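Local coordinates for (R)-specific secondary-alkylsulfatase (Pseudomonas sp., PDB 4AXH), which hydrolyses (R)-configured secondary alkyl sulfates, with strict inversion of configuration, to (S)-alcohols and sulfate, as a zinc-dependent homodimeric enzyme, at residues A[118-123]-A[350-355]; A[478-483]-A[502-507]; A[486-491]-A[495-500]; A[571-576]-A[582-587]; A[605-610]-A[640-645]. All blocks are in the same frame, centred on the assembly; numbering follows the deposited sequence.

Contact 1 closes first along the chain. It spans more than 200 residues and ties the two sheets of the metallo-beta-lactamase domain together, ending at a zinc ligand. The chain then enters the helical dimerisation region. There the turn after helix 477-490 is closed by contact 3. Contact 2 joins the same two helices further from the turn, so contact 3 lies within its span, and their centres are about 11 Å apart. Both reach the second subunit. In the C-terminal region contact 4 closes a beta hairpin, and contact 5 follows in series. Strands 570-576 and 605-609 are sheet neighbours, so contacts 4 and 5 touch. No two contacts cross.

Contact 1: residues A[118-123]-A[350-355]; sequences FEVMPK and VLIQQH. With ZN (zinc ion), chain C.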
# COMPACT_ATOMS: atom_id res chain seq x y z
N PHE A 118 -7.28 -12.99 -36.15
CA PHE A 118 -8.72 -12.77 -36.15
C PHE A 118 -9.09 -11.41 -36.69
O PHE A 118 -8.53 -10.41 -36.23
CB PHE A 118 -9.24 -12.82 -34.70
CG PHE A 118 -8.96 -14.05 -33.88
CD1 PHE A 118 -7.76 -14.18 -33.19
CD2 PHE A 118 -9.92 -15.04 -33.73
CE1 PHE A 118 -7.51 -15.31 -32.42
CE2 PHE A 118 -9.66 -16.17 -32.98
CZ PHE A 118 -8.46 -16.29 -32.30
N GLU A 119 -10.12 -11.35 -37.56
CA GLU A 119 -10.66 -10.07 -38.04
C GLU A 119 -11.69 -9.58 -37.02
O GLU A 119 -12.49 -10.36 -36.55
CB GLU A 119 -11.31 -10.22 -39.41
CG GLU A 119 -11.64 -8.93 -40.13
CD GLU A 119 -12.17 -9.11 -41.55
OE1 GLU A 119 -13.07 -9.96 -41.75
OE2 GLU A 119 -11.69 -8.39 -42.45
N VAL A 120 -11.63 -8.30 -36.65
CA VAL A 120 -12.59 -7.68 -35.75
C VAL A 120 -13.59 -6.95 -36.65
O VAL A 120 -14.80 -7.08 -36.50
CB VAL A 120 -11.93 -6.72 -34.73
CG1 VAL A 120 -12.98 -6.01 -33.86
CG2 VAL A 120 -10.90 -7.45 -33.86
N MET A 121 -13.05 -6.23 -37.61
CA MET A 121 -13.73 -5.44 -38.64
C MET A 121 -12.77 -5.39 -39.85
O MET A 121 -11.57 -5.57 -39.65
CB MET A 121 -13.92 -4.00 -38.13
CG MET A 121 -14.93 -3.90 -37.08
SD MET A 121 -15.45 -2.24 -36.86
CE MET A 121 -16.85 -2.54 -35.80
N PRO A 122 -13.22 -5.12 -41.10
CA PRO A 122 -12.25 -5.01 -42.20
C PRO A 122 -11.25 -3.90 -41.87
O PRO A 122 -11.67 -2.89 -41.27
CB PRO A 122 -13.12 -4.68 -43.42
CG PRO A 122 -14.52 -5.10 -43.02
CD PRO A 122 -14.60 -4.83 -41.57
N LYS A 123 -9.90 -4.13 -42.16
CA LYS A 123 -8.77 -3.23 -41.86
C LYS A 123 -8.38 -3.28 -40.35
O LYS A 123 -7.54 -2.49 -39.91
CB LYS A 123 -9.07 -1.75 -42.25
CG LYS A 123 -9.09 -1.41 -43.73
CD LYS A 123 -9.35 0.11 -43.91
CE LYS A 123 -9.02 0.62 -45.30
NZ LYS A 123 -8.80 2.09 -45.35
N VAL A 350 -17.95 -2.81 -30.80
CA VAL A 350 -17.16 -3.94 -30.34
C VAL A 350 -16.03 -3.45 -29.51
O VAL A 350 -15.31 -2.56 -29.93
CB VAL A 350 -16.72 -4.92 -31.46
CG1 VAL A 350 -16.43 -4.20 -32.76
CG2 VAL A 350 -15.55 -5.80 -31.02
N LEU A 351 -15.90 -3.99 -28.30
CA LEU A 351 -14.83 -3.67 -27.38
C LEU A 351 -13.69 -4.68 -27.60
O LEU A 351 -13.95 -5.88 -27.67
CB LEU A 351 -15.34 -3.73 -25.94
CG LEU A 351 -14.33 -3.48 -24.83
CD1 LEU A 351 -14.94 -2.72 -23.73
CD2 LEU A 351 -13.83 -4.78 -24.25
N ILE A 352 -12.45 -4.20 -27.73
CA ILE A 352 -11.27 -5.09 -27.86
C ILE A 352 -10.29 -4.88 -26.69
O ILE A 352 -10.34 -3.86 -26.00
CB ILE A 352 -10.60 -5.13 -29.25
CG1 ILE A 352 -9.95 -3.79 -29.61
CG2 ILE A 352 -11.59 -5.64 -30.34
CD1 ILE A 352 -8.92 -3.87 -30.65
N GLN A 353 -9.45 -5.86 -26.43
CA GLN A 353 -8.51 -5.78 -25.32
C GLN A 353 -7.13 -6.30 -25.69
O GLN A 353 -6.96 -6.85 -26.78
CB GLN A 353 -9.05 -6.58 -24.13
CG GLN A 353 -10.28 -6.00 -23.49
CD GLN A 353 -11.24 -7.07 -23.16
OE1 GLN A 353 -11.29 -8.11 -23.81
NE2 GLN A 353 -12.02 -6.83 -22.14
N GLN A 354 -6.17 -6.14 -24.77
CA GLN A 354 -4.80 -6.60 -25.00
C GLN A 354 -4.52 -7.94 -24.29
O GLN A 354 -3.39 -8.45 -24.28
CB GLN A 354 -3.79 -5.48 -24.72
CG GLN A 354 -4.04 -4.21 -25.56
CD GLN A 354 -3.84 -4.48 -27.05
OE1 GLN A 354 -4.78 -4.75 -27.80
NE2 GLN A 354 -2.62 -4.42 -27.49
N HIS A 355 -5.57 -8.53 -23.75
CA HIS A 355 -5.61 -9.86 -23.20
C HIS A 355 -6.99 -10.32 -23.53
O HIS A 355 -7.93 -9.53 -23.37
CB HIS A 355 -5.41 -9.89 -21.69
CG HIS A 355 -4.01 -9.64 -21.28
ND1 HIS A 355 -3.02 -10.54 -21.56
CD2 HIS A 355 -3.48 -8.58 -20.64
CE1 HIS A 355 -1.91 -10.01 -21.07
NE2 HIS A 355 -2.14 -8.83 -20.51
ZN ZN C . -0.98 -7.26 -20.16
O HOH W 1 0.08 -6.61 -18.46
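V120 packs on V350 through CG1 and on I352 through both methyls. CB points toward strand 350-352. With chi1 at 176°, CG1 lies across the CA-CB bond from its own amide N and points to the CG2 methyls of V350 and I352. V120 CG1 lies 3.8 Å from both V350 CG2 and I352 CG2. The other branch, V120 CG2, touches only the isoleucine of this segment, with I352 CG2 at 4.0 Å. M121 runs extended past V350, and M121 CE reaches V350 CG1 at 3.5 Å. V120 and M121 both face the first residue of strand 124-128, which makes a classic beta bulge at the corner of the chain. The two strands belong to different sheets, and the contact is part of the layer between the sheets of the metallo-beta-lactamase sandwich. Beyond I352 the chain reaches the metal site. H355 NE2 binds zinc at 2.0 Å, with D183, H184 and D310 as the other protein ligands. A zinc-bound water lies at the H355 ring edge, in plane.

Contact 2: residues A[478-483]-A[502-507]; sequences RWAVQL and ADAMEQ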
# COMPACT_ATOMS: atom_id res chain seq x y z
N ARG A 478 -7.45 -27.13 3.62
CA ARG A 478 -7.11 -25.79 4.05
C ARG A 478 -6.46 -25.84 5.43
O ARG A 478 -5.41 -25.22 5.64
CB ARG A 478 -8.37 -24.91 4.04
CG ARG A 478 -8.08 -23.49 3.63
CD ARG A 478 -9.32 -22.67 3.69
NE ARG A 478 -9.05 -21.36 4.27
CZ ARG A 478 -9.98 -20.43 4.42
NH1 ARG A 478 -11.23 -20.68 4.03
NH2 ARG A 478 -9.68 -19.25 4.95
N TRP A 479 -7.06 -26.61 6.36
CA TRP A 479 -6.51 -26.75 7.70
C TRP A 479 -5.27 -27.64 7.66
O TRP A 479 -4.28 -27.31 8.30
CB TRP A 479 -7.56 -27.23 8.71
CG TRP A 479 -7.03 -27.43 10.10
CD1 TRP A 479 -6.93 -28.61 10.77
CD2 TRP A 479 -6.45 -26.43 10.95
NE1 TRP A 479 -6.34 -28.41 12.00
CE2 TRP A 479 -6.05 -27.08 12.15
CE3 TRP A 479 -6.27 -25.04 10.85
CZ2 TRP A 479 -5.49 -26.39 13.22
CZ3 TRP A 479 -5.69 -24.36 11.90
CH2 TRP A 479 -5.30 -25.03 13.07
N ALA A 480 -5.31 -28.71 6.85
CA ALA A 480 -4.16 -29.58 6.64
C ALA A 480 -2.88 -28.79 6.29
O ALA A 480 -1.87 -28.99 6.95
CB ALA A 480 -4.47 -30.59 5.56
N VAL A 481 -2.94 -27.84 5.31
CA VAL A 481 -1.79 -27.01 4.91
C VAL A 481 -1.27 -26.10 6.00
O VAL A 481 -0.07 -25.81 6.02
CB VAL A 481 -1.90 -26.28 3.55
CG1 VAL A 481 -2.15 -27.25 2.41
CG2 VAL A 481 -2.96 -25.19 3.57
N GLN A 482 -2.14 -25.64 6.91
CA GLN A 482 -1.74 -24.80 8.04
C GLN A 482 -0.88 -25.60 9.03
O GLN A 482 0.12 -25.07 9.50
CB GLN A 482 -2.95 -24.17 8.72
CG GLN A 482 -3.50 -22.96 7.99
CD GLN A 482 -2.75 -21.70 8.36
OE1 GLN A 482 -2.64 -21.34 9.54
NE2 GLN A 482 -2.25 -20.99 7.36
N LEU A 483 -1.24 -26.89 9.30
CA LEU A 483 -0.47 -27.79 10.18
C LEU A 483 0.86 -28.14 9.52
O LEU A 483 1.91 -27.98 10.15
CB LEU A 483 -1.25 -29.08 10.51
CG LEU A 483 -2.59 -29.00 11.28
CD1 LEU A 483 -2.89 -30.28 11.98
CD2 LEU A 483 -2.57 -27.94 12.37
N ALA A 502 2.14 -31.31 0.53
CA ALA A 502 2.13 -31.21 -0.93
C ALA A 502 0.86 -31.83 -1.48
O ALA A 502 0.27 -31.25 -2.40
CB ALA A 502 3.35 -31.90 -1.52
N ASP A 503 0.40 -32.94 -0.88
CA ASP A 503 -0.83 -33.66 -1.27
C ASP A 503 -2.08 -32.82 -1.05
O ASP A 503 -2.95 -32.79 -1.92
CB ASP A 503 -0.94 -35.02 -0.52
CG ASP A 503 -0.12 -36.19 -1.09
OD1 ASP A 503 0.82 -35.94 -1.89
OD2 ASP A 503 -0.43 -37.36 -0.74
N ALA A 504 -2.16 -32.14 0.11
CA ALA A 504 -3.25 -31.26 0.51
C ALA A 504 -3.31 -30.00 -0.35
O ALA A 504 -4.41 -29.62 -0.74
CB ALA A 504 -3.13 -30.90 1.98
N MET A 505 -2.13 -29.37 -0.66
CA MET A 505 -1.96 -28.18 -1.55
C MET A 505 -2.45 -28.52 -2.94
O MET A 505 -3.17 -27.73 -3.54
CB MET A 505 -0.49 -27.79 -1.68
CG MET A 505 -0.03 -26.80 -0.65
SD MET A 505 1.14 -25.65 -1.38
CE MET A 505 1.83 -24.95 0.12
N GLU A 506 -2.03 -29.69 -3.46
CA GLU A 506 -2.38 -30.24 -4.76
C GLU A 506 -3.89 -30.34 -4.93
O GLU A 506 -4.40 -29.99 -6.01
CB GLU A 506 -1.72 -31.61 -4.89
CG GLU A 506 -1.94 -32.32 -6.21
CD GLU A 506 -1.05 -33.54 -6.33
OE1 GLU A 506 -1.38 -34.58 -5.71
OE2 GLU A 506 0.02 -33.41 -6.95
N GLN A 507 -4.61 -30.82 -3.88
CA GLN A 507 -6.07 -30.96 -3.84
C GLN A 507 -6.71 -29.58 -3.87
O GLN A 507 -7.70 -29.41 -4.57
CB GLN A 507 -6.54 -31.76 -2.60
CG GLN A 507 -6.20 -33.27 -2.59
CD GLN A 507 -6.72 -34.06 -3.77
OE1 GLN A 507 -7.92 -34.09 -4.05
NE2 GLN A 507 -5.82 -34.77 -4.45
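Q507, on the helix whose A504 and M505 pack against A480 and V481, has OE1 gripped by T41 OG1 and S38 N, while its NE2 bonds to P36 O, so both ends of the amide are tied to the N-terminal part of the chain. The face turned to 478-483 is apolar and has no hydrogen bond across it. A480 and A504 meet methyl to methyl, with A480 CB 3.8 Å from A504 CB. V481 uses a single branch, CG1, which stands beside the backbone N (chi1 -57°). V481 CG1 is 3.8 Å from A504 CB and 3.7 Å from M505 CG. The valine and methionine side chains cross at about a right angle. The axes come within 8.7 Å, consistent with small alanines at the meeting point. The helices run antiparallel at 145°, as a helical hairpin of the TPR-like dimerisation region. A480 also touches A471 and I472 of helix 461-474, and M505 touches Y521 of helix 515-529. The second subunit lies close by: W479 meets Y454 of that subunit edge-to-face, and M505 packs on P439 of that subunit.

Contact 3: residues A[486-491]-A[495-500]; sequences HLVFAD and KDARAL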
# COMPACT_ATOMS: atom_id res chain seq x y z
N HIS A 486 3.60 -25.52 9.63
CA HIS A 486 4.24 -25.45 10.94
C HIS A 486 5.29 -26.53 11.09
O HIS A 486 6.38 -26.24 11.57
CB HIS A 486 3.20 -25.53 12.08
CG HIS A 486 2.44 -24.26 12.26
ND1 HIS A 486 2.83 -23.09 12.83
CD2 HIS A 486 1.15 -24.12 11.80
CE1 HIS A 486 1.77 -22.23 12.73
NE2 HIS A 486 0.80 -22.88 12.10
N LEU A 487 4.98 -27.76 10.62
CA LEU A 487 5.91 -28.88 10.70
C LEU A 487 7.09 -28.73 9.77
O LEU A 487 8.22 -28.86 10.24
CB LEU A 487 5.23 -30.25 10.57
CG LEU A 487 6.08 -31.46 11.01
CD1 LEU A 487 6.65 -31.28 12.41
CD2 LEU A 487 5.29 -32.74 10.96
N VAL A 488 6.84 -28.46 8.47
CA VAL A 488 7.88 -28.28 7.44
C VAL A 488 8.88 -27.17 7.85
O VAL A 488 10.08 -27.37 7.68
CB VAL A 488 7.29 -28.12 6.00
CG1 VAL A 488 8.35 -27.67 4.98
CG2 VAL A 488 6.63 -29.41 5.55
N PHE A 489 8.41 -26.06 8.45
CA PHE A 489 9.32 -25.00 8.90
C PHE A 489 10.08 -25.35 10.18
O PHE A 489 11.24 -24.94 10.33
CB PHE A 489 8.60 -23.64 8.97
CG PHE A 489 8.59 -22.94 7.64
CD1 PHE A 489 7.72 -23.34 6.63
CD2 PHE A 489 9.48 -21.90 7.38
CE1 PHE A 489 7.74 -22.71 5.38
CE2 PHE A 489 9.47 -21.25 6.14
CZ PHE A 489 8.61 -21.67 5.15
N ALA A 490 9.46 -26.13 11.09
CA ALA A 490 10.08 -26.59 12.33
C ALA A 490 11.20 -27.59 12.02
O ALA A 490 12.23 -27.59 12.69
CB ALA A 490 9.03 -27.24 13.22
N ASP A 491 10.99 -28.42 10.98
CA ASP A 491 11.91 -29.45 10.51
C ASP A 491 11.63 -29.77 9.04
O ASP A 491 10.74 -30.59 8.77
CB ASP A 491 11.79 -30.71 11.39
CG ASP A 491 12.60 -31.90 10.91
OD1 ASP A 491 13.84 -31.91 11.12
OD2 ASP A 491 12.00 -32.83 10.33
N LYS A 495 10.11 -35.81 5.76
CA LYS A 495 9.67 -36.13 4.40
C LYS A 495 8.21 -36.55 4.29
O LYS A 495 7.60 -36.39 3.23
CB LYS A 495 10.64 -37.12 3.72
CG LYS A 495 11.99 -36.47 3.42
CD LYS A 495 12.98 -37.33 2.68
CE LYS A 495 13.91 -36.49 1.83
NZ LYS A 495 13.33 -36.18 0.49
N ASP A 496 7.64 -37.04 5.41
CA ASP A 496 6.23 -37.43 5.54
C ASP A 496 5.37 -36.16 5.61
O ASP A 496 4.37 -36.08 4.91
CB ASP A 496 6.01 -38.33 6.78
CG ASP A 496 6.98 -39.49 6.92
OD1 ASP A 496 7.00 -40.36 6.01
OD2 ASP A 496 7.71 -39.55 7.94
N ALA A 497 5.79 -35.15 6.42
CA ALA A 497 5.13 -33.84 6.57
C ALA A 497 5.08 -33.07 5.24
O ALA A 497 4.07 -32.45 4.92
CB ALA A 497 5.87 -33.00 7.58
N ARG A 498 6.19 -33.12 4.49
CA ARG A 498 6.37 -32.48 3.19
C ARG A 498 5.41 -33.08 2.16
O ARG A 498 4.70 -32.33 1.48
CB ARG A 498 7.80 -32.66 2.70
CG ARG A 498 8.85 -31.88 3.48
CD ARG A 498 10.24 -32.27 3.00
NE ARG A 498 10.57 -31.65 1.71
CZ ARG A 498 11.23 -30.51 1.58
NH1 ARG A 498 11.65 -29.85 2.66
NH2 ARG A 498 11.49 -30.02 0.37
N ALA A 499 5.39 -34.43 2.05
CA ALA A 499 4.57 -35.18 1.10
C ALA A 499 3.09 -34.95 1.34
O ALA A 499 2.33 -34.82 0.38
CB ALA A 499 4.89 -36.67 1.17
N LEU A 500 2.70 -34.88 2.63
CA LEU A 500 1.33 -34.66 3.06
C LEU A 500 0.90 -33.26 2.74
O LEU A 500 -0.11 -33.11 2.07
CB LEU A 500 1.17 -34.98 4.56
CG LEU A 500 0.56 -36.36 4.96
CD1 LEU A 500 0.60 -37.40 3.85
CD2 LEU A 500 1.21 -36.90 6.22
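L487 and V488 carry this contact with A497 and R498. Before them H486, on another side of the helix, bonds through NE2 to Y454 OH of the second subunit. L487 is the first residue of its segment to meet 495-500. Its chi1 of -165° turns CG away from the amide N and sends the branched end across to A497. L487 CG lies 3.8 Å from A497 CB, and L487 CD2 also rests on that methyl. V488 follows and meets the next residue along as well. V488 CG2 lies 3.9 Å from both R498 CA and R498 CG, so the valine methyl packs on the backbone and the first part of the arginine side chain. The R498 side chain bends at chi3 (77°), and its NH1 is bonded to P492 O in the turn, while NH2 forms a salt bridge with E660 near the C terminus. V488 CG2 is also 4.2 Å from A497 CB. At D491 the first helix ends. D491 N still bonds to L487 O at 2.9 Å, but D491 itself has left helical geometry. The short turn then reverses the chain, and the two helix axes lie at 140°, 9.0 Å apart at closest. L487 also touches V455 of helix 447-457 and A461 and V464 of helix 461-474, so the hairpin packs against both preceding helices.

Contact 4: residues A[571-576]-A[582-587]; sequences TLNWVF and DIALTL
This is an antiparallel beta hairpin inside the five-stranded sheet of the C-terminal region. Strand 570-576 pairs with 582-587 on one side and with strand 605-609 on the other. Two hydrogen-bonded pairs hold the hairpin. In the first, L572 N bonds to L585 O at 3.1 Å, and L585 N returns to L572 O at 2.9 Å. In the second, W574 N bonds to I583 O, and I583 N bonds to W574 O in a nearly straight bond (173°). L572, W574, I583 and L585 share one face. The W574 ring lies oblique to L585, and W574 CD1 is 3.9 Å from L585 CG. In I583 the longer branch, CG1, takes the extended place (chi1 178°), which leaves CG2 to meet W574 CB and the F576 ring. I583 CG2 lies 3.9 Å from F576 CE1, at the ring edge. T571, N573, V575, D582, A584 and T586 take the other face. There N573 OD1 passes A584 CB at 3.5 Å and is bonded to N600 N. Backbone bonds thus set the register, the apolar groups share the face on which L572 and W574 meet helix 640-646, and the more polar ones keep to the opposite face.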
# COMPACT_ATOMS: atom_id res chain seq x y z
N THR A 571 32.71 9.26 0.94
CA THR A 571 31.90 10.02 -0.02
C THR A 571 32.52 9.81 -1.39
O THR A 571 33.75 9.85 -1.51
CB THR A 571 31.84 11.49 0.33
OG1 THR A 571 33.17 11.98 0.49
CG2 THR A 571 31.02 11.76 1.60
N LEU A 572 31.69 9.58 -2.40
CA LEU A 572 32.17 9.30 -3.75
C LEU A 572 31.42 10.14 -4.77
O LEU A 572 30.22 9.95 -4.95
CB LEU A 572 31.98 7.80 -4.10
CG LEU A 572 32.58 6.72 -3.15
CD1 LEU A 572 31.61 6.36 -2.02
CD2 LEU A 572 32.90 5.44 -3.92
N ASN A 573 32.11 11.08 -5.43
CA ASN A 573 31.53 11.86 -6.52
C ASN A 573 31.65 11.01 -7.78
O ASN A 573 32.63 10.28 -7.95
CB ASN A 573 32.25 13.19 -6.73
CG ASN A 573 31.81 14.26 -5.77
OD1 ASN A 573 30.73 14.20 -5.17
ND2 ASN A 573 32.63 15.29 -5.64
N TRP A 574 30.64 11.07 -8.64
CA TRP A 574 30.56 10.35 -9.90
C TRP A 574 30.20 11.38 -10.97
O TRP A 574 29.28 12.19 -10.77
CB TRP A 574 29.50 9.25 -9.83
CG TRP A 574 29.86 8.09 -8.96
CD1 TRP A 574 29.82 8.05 -7.59
CD2 TRP A 574 30.27 6.79 -9.39
NE1 TRP A 574 30.24 6.81 -7.15
CE2 TRP A 574 30.49 6.01 -8.23
CE3 TRP A 574 30.46 6.20 -10.65
CZ2 TRP A 574 30.91 4.68 -8.29
CZ3 TRP A 574 30.88 4.88 -10.71
CH2 TRP A 574 31.11 4.14 -9.54
N VAL A 575 30.96 11.39 -12.08
CA VAL A 575 30.74 12.34 -13.17
C VAL A 575 30.67 11.64 -14.48
O VAL A 575 31.58 10.90 -14.85
CB VAL A 575 31.59 13.66 -13.14
CG1 VAL A 575 32.58 13.71 -11.97
CG2 VAL A 575 32.27 13.96 -14.48
N PHE A 576 29.54 11.81 -15.16
CA PHE A 576 29.24 11.17 -16.43
C PHE A 576 29.26 12.20 -17.56
O PHE A 576 28.28 12.92 -17.76
CB PHE A 576 27.90 10.43 -16.34
CG PHE A 576 27.88 9.26 -15.38
CD1 PHE A 576 27.57 9.44 -14.04
CD2 PHE A 576 28.12 7.97 -15.83
CE1 PHE A 576 27.52 8.36 -13.16
CE2 PHE A 576 28.08 6.88 -14.95
CZ PHE A 576 27.78 7.09 -13.62
N ASP A 582 26.16 14.87 -12.75
CA ASP A 582 27.00 14.68 -11.59
C ASP A 582 26.19 14.11 -10.44
O ASP A 582 25.11 14.61 -10.14
CB ASP A 582 27.64 16.02 -11.18
CG ASP A 582 28.62 16.54 -12.22
OD1 ASP A 582 28.18 17.26 -13.15
OD2 ASP A 582 29.82 16.23 -12.11
N ILE A 583 26.69 13.06 -9.82
CA ILE A 583 25.99 12.42 -8.71
C ILE A 583 26.93 12.24 -7.52
O ILE A 583 28.03 11.74 -7.68
CB ILE A 583 25.16 11.15 -9.17
CG1 ILE A 583 24.43 10.42 -8.02
CG2 ILE A 583 25.89 10.22 -10.13
CD1 ILE A 583 25.26 9.51 -7.11
N ALA A 584 26.48 12.67 -6.33
CA ALA A 584 27.28 12.60 -5.12
C ALA A 584 26.81 11.53 -4.12
O ALA A 584 25.82 11.73 -3.40
CB ALA A 584 27.34 13.98 -4.45
N LEU A 585 27.53 10.40 -4.07
CA LEU A 585 27.24 9.32 -3.12
C LEU A 585 27.84 9.64 -1.78
O LEU A 585 28.82 10.39 -1.70
CB LEU A 585 27.82 7.97 -3.56
CG LEU A 585 27.27 7.27 -4.79
CD1 LEU A 585 27.92 5.89 -4.93
CD2 LEU A 585 25.78 7.06 -4.67
N THR A 586 27.26 9.07 -0.73
CA THR A 586 27.71 9.17 0.66
C THR A 586 27.39 7.87 1.39
O THR A 586 26.26 7.39 1.31
CB THR A 586 27.27 10.48 1.38
OG1 THR A 586 26.93 10.20 2.75
CG2 THR A 586 26.12 11.24 0.68
N LEU A 587 28.41 7.26 2.02
CA LEU A 587 28.29 6.00 2.79
C LEU A 587 28.55 6.33 4.24
O LEU A 587 29.66 6.71 4.59
CB LEU A 587 29.28 4.92 2.28
CG LEU A 587 29.53 3.69 3.18
CD1 LEU A 587 28.25 2.93 3.49
CD2 LEU A 587 30.56 2.76 2.55

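Contact 5: residues A[605-610]-A[640-645]; sequences VTVKLT and KKLGEF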
# COMPACT_ATOMS: atom_id res chain seq x y z
N VAL A 605 36.80 10.42 -3.12
CA VAL A 605 37.12 9.95 -4.47
C VAL A 605 36.16 10.59 -5.48
O VAL A 605 35.04 10.94 -5.11
CB VAL A 605 37.05 8.40 -4.57
CG1 VAL A 605 38.16 7.83 -5.43
CG2 VAL A 605 37.01 7.74 -3.21
N THR A 606 36.61 10.76 -6.74
CA THR A 606 35.82 11.32 -7.85
C THR A 606 35.97 10.36 -9.02
O THR A 606 37.08 9.99 -9.38
CB THR A 606 36.18 12.79 -8.12
OG1 THR A 606 36.00 13.54 -6.91
CG2 THR A 606 35.33 13.42 -9.24
N VAL A 607 34.84 9.86 -9.54
CA VAL A 607 34.83 8.85 -10.60
C VAL A 607 34.29 9.38 -11.93
O VAL A 607 33.08 9.50 -12.11
CB VAL A 607 34.08 7.55 -10.15
CG1 VAL A 607 34.49 6.36 -11.00
CG2 VAL A 607 34.30 7.24 -8.66
N LYS A 608 35.21 9.70 -12.86
CA LYS A 608 34.88 10.18 -14.20
C LYS A 608 34.81 8.97 -15.14
O LYS A 608 35.77 8.21 -15.23
CB LYS A 608 35.92 11.18 -14.72
CG LYS A 608 36.11 12.43 -13.85
CD LYS A 608 36.52 13.66 -14.67
CE LYS A 608 37.90 13.60 -15.31
NZ LYS A 608 38.04 14.59 -16.42
N LEU A 609 33.65 8.78 -15.81
CA LEU A 609 33.35 7.68 -16.74
C LEU A 609 32.14 8.05 -17.56
O LEU A 609 31.58 9.13 -17.37
CB LEU A 609 33.07 6.36 -15.96
CG LEU A 609 31.74 6.19 -15.17
CD1 LEU A 609 31.63 4.79 -14.61
CD2 LEU A 609 31.63 7.15 -14.00
N THR A 610 31.71 7.15 -18.44
CA THR A 610 30.52 7.33 -19.27
C THR A 610 29.47 6.26 -18.89
O THR A 610 29.85 5.24 -18.31
CB THR A 610 30.87 7.28 -20.78
OG1 THR A 610 31.19 5.94 -21.17
CG2 THR A 610 31.99 8.22 -21.15
N LYS A 640 41.64 4.25 -3.86
CA LYS A 640 41.49 3.01 -3.09
C LYS A 640 40.02 2.78 -2.64
O LYS A 640 39.57 1.64 -2.57
CB LYS A 640 42.46 3.08 -1.87
CG LYS A 640 42.26 2.05 -0.74
CD LYS A 640 42.89 2.50 0.59
CE LYS A 640 41.94 3.22 1.52
NZ LYS A 640 40.99 2.30 2.21
N LYS A 641 39.29 3.89 -2.36
CA LYS A 641 37.91 3.87 -1.86
C LYS A 641 36.86 3.30 -2.83
O LYS A 641 35.81 2.87 -2.36
CB LYS A 641 37.48 5.24 -1.31
CG LYS A 641 38.35 5.82 -0.20
CD LYS A 641 37.82 5.52 1.19
CE LYS A 641 38.76 5.98 2.27
NZ LYS A 641 38.32 5.51 3.61
N LEU A 642 37.13 3.28 -4.14
CA LEU A 642 36.18 2.73 -5.10
C LEU A 642 36.11 1.22 -4.98
O LEU A 642 35.02 0.68 -4.78
CB LEU A 642 36.45 3.16 -6.55
CG LEU A 642 35.33 2.86 -7.55
CD1 LEU A 642 34.04 3.55 -7.15
CD2 LEU A 642 35.72 3.30 -8.94
N GLY A 643 37.27 0.57 -5.04
CA GLY A 643 37.40 -0.88 -4.92
C GLY A 643 36.87 -1.37 -3.58
O GLY A 643 36.26 -2.44 -3.51
N GLU A 644 37.10 -0.55 -2.53
CA GLU A 644 36.65 -0.74 -1.15
C GLU A 644 35.11 -0.76 -1.16
O GLU A 644 34.51 -1.71 -0.65
CB GLU A 644 37.17 0.42 -0.27
CG GLU A 644 36.85 0.31 1.22
CD GLU A 644 37.37 1.42 2.13
OE1 GLU A 644 38.22 2.23 1.68
OE2 GLU A 644 36.93 1.48 3.30
N PHE A 645 34.50 0.27 -1.78
CA PHE A 645 33.06 0.41 -1.89
C PHE A 645 32.42 -0.80 -2.57
O PHE A 645 31.48 -1.37 -2.02
CB PHE A 645 32.68 1.74 -2.57
CG PHE A 645 31.25 1.83 -3.05
CD1 PHE A 645 30.19 1.72 -2.15
CD2 PHE A 645 30.96 2.03 -4.39
CE1 PHE A 645 28.87 1.78 -2.59
CE2 PHE A 645 29.64 2.10 -4.83
CZ PHE A 645 28.61 1.97 -3.93
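The carboxylate of E644 is the flat group here, one turn on from K640 and K641, on the helix whose L642 faces V607. K640 NZ meets E644 OE1 at 2.8 Å from above the carboxylate plane, about 50° out of it. K641 NZ adds a long ion pair to the same oxygen. The other oxygen, E644 OE2, is bonded to H568 ND1, so both oxygens have partners. These charges lie away from the strand. The contact itself is apolar. A chi1 near 180° (-168°) swings L642 CG out to the strand, and the two methyls beyond it meet V607 tip to tip. V607 CG1 lies 3.9 Å from L642 CD2, and V607 CG2 lies 4.0 Å from L642 CD1. V605 also lies near the K641 side chain, though their fit is too close to be reliable. L642 also touches W574 and L635 on the strands flanking 605-609. One leucine therefore spans three adjacent strands, in a helix-on-sheet packing consistent with the SCP2-like clan to which this C-terminal region is assigned.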